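Local coordinates for protein glycosyl hydrolase 25 (Streptococcus pneumoniae, PDB 4FF5) that is a glycosyl hydrolase of family 25 on the pneumococcal outer surface that takes part in host-cell invasion, and probably cleaves glycosidic bonds in cell-wall peptidoglycan, at residues L50-Q61 and L244-K255. Numbering follows the deposited sequence.
Sequences LDKPIIDLSGWQ and LDINVISPLKNK
Asp245 CB leans obliquely over one face of the Asp56 carboxylate, 3.0 Å from Asp56 OD1, while Asn247 ND2 meets that same OD1 within its own amide plane. This is the seam of the TIM barrel: 54-57 and 244-249, the first and last strands of the sheet, pair antiparallel, their axes 4.7 Å apart at closest approach and inclined at 142°. The bond from Asn247 ND2 to Asp56 OD1 measures 2.9 Å and uses the oxygen's anti lone pair. ND2 also donates to the backbone O of Ile54, arriving from above the carbonyl plane, while the backbone N of Asn247 approaches the same O nearly along the C=O axis. Two donors of one residue thus grip a single carbonyl. Trp205 NE1 binds Asn247 OD1, and Gln230 adds a second donor to Asp56 OD1, so both buried groups are fixed in rotation. At the other oxygen of Asp56, OD2 lies 2.5 Å from Asp245 OD1, the carboxylate planes 50° apart; chi1 of 62° sets the Asp56 carboxylate between its own backbone N and carbonyl carbon, which brings both oxygens close to Asp245 CB. An acidic pair at this barrel end is consistent with a family 25 active site.

On the face carrying Ile55 and Ile246, apolar groups meet: Ile55 CG2 is 3.8 Å from Ile246 CD1. Just before the strand, Pro53 CB lies alongside Ile246 CG2 at 3.3 Å, tighter than usual van der Waals contact. Beyond the strands, the extended chain of Lys255, at the start of helix 255-263, runs antiparallel alongside the Leu50 side chain. Its NZ forms a salt bridge with Asp51 OD1 at 2.9 Å and donates to Leu50 O from above the carbonyl plane, at 3.0 Å.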
# COMPACT_ATOMS: atom_id res chain seq x y z
N LEU A 50 7.23 -15.72 6.08
CA LEU A 50 7.88 -14.91 5.04
C LEU A 50 7.51 -15.32 3.61
O LEU A 50 7.46 -14.47 2.73
CB LEU A 50 9.40 -14.91 5.25
CG LEU A 50 10.30 -14.11 4.32
CD1 LEU A 50 10.04 -12.63 4.49
CD2 LEU A 50 11.75 -14.44 4.61
N ASP A 51 7.24 -16.60 3.36
CA ASP A 51 6.87 -17.01 2.00
C ASP A 51 5.37 -16.95 1.68
O ASP A 51 4.94 -17.30 0.59
CB ASP A 51 7.50 -18.36 1.65
CG ASP A 51 9.02 -18.29 1.59
OD1 ASP A 51 9.58 -17.20 1.27
OD2 ASP A 51 9.67 -19.32 1.86
N LYS A 52 4.59 -16.48 2.65
CA LYS A 52 3.18 -16.21 2.41
C LYS A 52 3.09 -14.81 1.77
O LYS A 52 3.96 -13.97 1.98
CB LYS A 52 2.40 -16.29 3.72
CG LYS A 52 2.07 -17.73 4.12
CD LYS A 52 2.04 -17.90 5.63
CE LYS A 52 1.64 -19.32 6.05
NZ LYS A 52 2.16 -20.37 5.13
N PRO A 53 2.05 -14.59 0.95
CA PRO A 53 2.02 -13.35 0.16
C PRO A 53 1.69 -12.11 1.00
O PRO A 53 1.17 -12.22 2.11
CB PRO A 53 0.88 -13.61 -0.83
CG PRO A 53 -0.01 -14.56 -0.13
CD PRO A 53 0.88 -15.45 0.69
N ILE A 54 2.02 -10.94 0.45
CA ILE A 54 1.61 -9.65 1.02
C ILE A 54 0.36 -9.19 0.28
O ILE A 54 0.33 -9.15 -0.96
CB ILE A 54 2.73 -8.60 0.89
CG1 ILE A 54 3.97 -9.02 1.72
CG2 ILE A 54 2.23 -7.20 1.23
CD1 ILE A 54 5.27 -8.43 1.19
N ILE A 55 -0.69 -8.84 1.03
CA ILE A 55 -1.91 -8.33 0.42
C ILE A 55 -2.05 -6.82 0.62
O ILE A 55 -1.39 -6.21 1.47
CB ILE A 55 -3.18 -9.05 0.96
CG1 ILE A 55 -3.41 -8.70 2.44
CG2 ILE A 55 -3.07 -10.56 0.70
CD1 ILE A 55 -4.70 -9.28 3.02
N ASP A 56 -2.86 -6.21 -0.24
CA ASP A 56 -3.36 -4.86 0.00
C ASP A 56 -4.89 -4.90 -0.07
O ASP A 56 -5.48 -5.67 -0.85
CB ASP A 56 -2.70 -3.79 -0.89
CG ASP A 56 -2.96 -4.01 -2.38
OD1 ASP A 56 -2.12 -4.65 -3.05
OD2 ASP A 56 -4.02 -3.54 -2.87
N LEU A 57 -5.51 -4.08 0.78
CA LEU A 57 -6.93 -4.09 1.04
C LEU A 57 -7.41 -2.67 1.15
O LEU A 57 -6.63 -1.77 1.52
CB LEU A 57 -7.23 -4.75 2.39
CG LEU A 57 -6.99 -6.21 2.62
CD1 LEU A 57 -7.03 -6.45 4.12
CD2 LEU A 57 -8.07 -7.02 1.92
N SER A 58 -8.68 -2.48 0.85
CA SER A 58 -9.36 -1.19 0.94
C SER A 58 -10.80 -1.44 1.44
O SER A 58 -11.17 -2.59 1.73
CB SER A 58 -9.39 -0.51 -0.44
OG SER A 58 -10.34 -1.15 -1.27
N GLY A 59 -11.60 -0.38 1.47
CA GLY A 59 -13.02 -0.46 1.80
C GLY A 59 -13.84 -1.32 0.85
O GLY A 59 -14.95 -1.72 1.20
N TRP A 60 -13.31 -1.60 -0.35
CA TRP A 60 -13.92 -2.57 -1.29
C TRP A 60 -13.89 -4.00 -0.83
O TRP A 60 -14.62 -4.85 -1.36
CB TRP A 60 -13.28 -2.43 -2.67
CG TRP A 60 -13.57 -1.08 -3.29
CD1 TRP A 60 -12.67 -0.05 -3.55
CD2 TRP A 60 -14.87 -0.57 -3.71
NE1 TRP A 60 -13.32 1.04 -4.10
CE2 TRP A 60 -14.64 0.78 -4.22
CE3 TRP A 60 -16.17 -1.08 -3.72
CZ2 TRP A 60 -15.68 1.57 -4.71
CZ3 TRP A 60 -17.20 -0.27 -4.21
CH2 TRP A 60 -16.96 1.02 -4.70
N GLN A 61 -13.03 -4.31 0.13
CA GLN A 61 -13.02 -5.59 0.81
C GLN A 61 -13.68 -5.44 2.19
O GLN A 61 -13.07 -4.92 3.11
CB GLN A 61 -11.59 -6.12 0.95
CG GLN A 61 -10.96 -6.53 -0.37
CD GLN A 61 -10.59 -5.35 -1.25
OE1 GLN A 61 -9.95 -4.40 -0.81
NE2 GLN A 61 -11.01 -5.41 -2.51
N LEU A 244 -8.49 -10.54 -4.44
CA LEU A 244 -7.54 -9.76 -3.66
C LEU A 244 -6.32 -9.35 -4.47
O LEU A 244 -5.78 -10.14 -5.27
CB LEU A 244 -7.04 -10.56 -2.44
CG LEU A 244 -7.92 -10.66 -1.20
CD1 LEU A 244 -7.29 -11.63 -0.20
CD2 LEU A 244 -8.10 -9.27 -0.59
N ASP A 245 -5.86 -8.13 -4.23
CA ASP A 245 -4.56 -7.70 -4.72
C ASP A 245 -3.49 -8.45 -3.96
O ASP A 245 -3.44 -8.37 -2.72
CB ASP A 245 -4.34 -6.21 -4.44
CG ASP A 245 -5.20 -5.29 -5.30
OD1 ASP A 245 -5.23 -4.06 -4.99
OD2 ASP A 245 -5.85 -5.74 -6.26
N ILE A 246 -2.59 -9.12 -4.69
CA ILE A 246 -1.48 -9.84 -4.05
C ILE A 246 -0.15 -9.30 -4.53
O ILE A 246 0.01 -8.93 -5.71
CB ILE A 246 -1.50 -11.38 -4.30
CG1 ILE A 246 -2.91 -11.95 -4.20
CG2 ILE A 246 -0.51 -12.06 -3.34
CD1 ILE A 246 -3.56 -11.80 -2.84
N ASN A 247 0.77 -9.24 -3.58
CA ASN A 247 2.09 -8.66 -3.76
C ASN A 247 3.16 -9.64 -3.31
O ASN A 247 2.93 -10.51 -2.44
CB ASN A 247 2.19 -7.38 -2.91
CG ASN A 247 1.08 -6.40 -3.20
OD1 ASN A 247 1.16 -5.62 -4.13
ND2 ASN A 247 -0.00 -6.47 -2.42
N VAL A 248 4.35 -9.49 -3.87
CA VAL A 248 5.50 -10.23 -3.38
C VAL A 248 6.72 -9.29 -3.30
O VAL A 248 6.83 -8.36 -4.09
CB VAL A 248 5.75 -11.49 -4.25
CG1 VAL A 248 6.25 -11.09 -5.64
CG2 VAL A 248 6.74 -12.44 -3.59
N ILE A 249 7.59 -9.50 -2.32
CA ILE A 249 8.92 -8.87 -2.33
C ILE A 249 9.63 -9.26 -3.65
O ILE A 249 9.59 -10.42 -4.07
CB ILE A 249 9.77 -9.31 -1.10
CG1 ILE A 249 9.15 -8.86 0.24
CG2 ILE A 249 11.22 -8.84 -1.22
CD1 ILE A 249 8.82 -7.39 0.35
N SER A 250 10.27 -8.31 -4.32
CA SER A 250 10.95 -8.62 -5.59
C SER A 250 12.05 -9.68 -5.40
O SER A 250 12.84 -9.56 -4.46
CB SER A 250 11.56 -7.35 -6.19
OG SER A 250 12.51 -7.70 -7.19
N PRO A 251 12.08 -10.74 -6.25
CA PRO A 251 13.17 -11.71 -6.17
C PRO A 251 14.55 -11.11 -6.46
O PRO A 251 15.56 -11.79 -6.28
CB PRO A 251 12.80 -12.75 -7.24
CG PRO A 251 11.31 -12.66 -7.31
CD PRO A 251 11.05 -11.18 -7.21
N LEU A 252 14.59 -9.84 -6.87
CA LEU A 252 15.87 -9.17 -7.10
C LEU A 252 16.48 -8.60 -5.82
O LEU A 252 17.59 -8.07 -5.84
CB LEU A 252 15.71 -8.06 -8.14
CG LEU A 252 15.33 -8.58 -9.53
CD1 LEU A 252 14.64 -7.50 -10.34
CD2 LEU A 252 16.56 -9.11 -10.27
N LYS A 253 15.74 -8.69 -4.72
CA LYS A 253 16.19 -8.17 -3.43
C LYS A 253 16.43 -9.34 -2.49
O LYS A 253 15.97 -10.45 -2.76
CB LYS A 253 15.12 -7.22 -2.84
CG LYS A 253 14.90 -5.93 -3.63
CD LYS A 253 16.05 -4.96 -3.41
CE LYS A 253 15.91 -3.72 -4.27
NZ LYS A 253 16.88 -2.70 -3.79
N ASN A 254 17.16 -9.12 -1.40
CA ASN A 254 17.18 -10.12 -0.32
C ASN A 254 15.82 -10.10 0.37
O ASN A 254 15.41 -9.08 0.92
CB ASN A 254 18.27 -9.83 0.70
CG ASN A 254 18.22 -10.76 1.90
OD1 ASN A 254 17.44 -10.57 2.83
ND2 ASN A 254 19.06 -11.79 1.88
N LYS A 255 15.12 -11.23 0.37
CA LYS A 255 13.73 -11.24 0.80
C LYS A 255 13.53 -10.86 2.27
O LYS A 255 12.70 -9.98 2.59
CB LYS A 255 13.07 -12.58 0.49
CG LYS A 255 11.57 -12.54 0.75
CD LYS A 255 10.88 -13.76 0.19
CE LYS A 255 9.38 -13.52 0.20
NZ LYS A 255 8.63 -14.77 -0.07
O HOH W 1 5.90 -14.11 -0.13
O HOH W 2 -7.45 -6.34 -2.53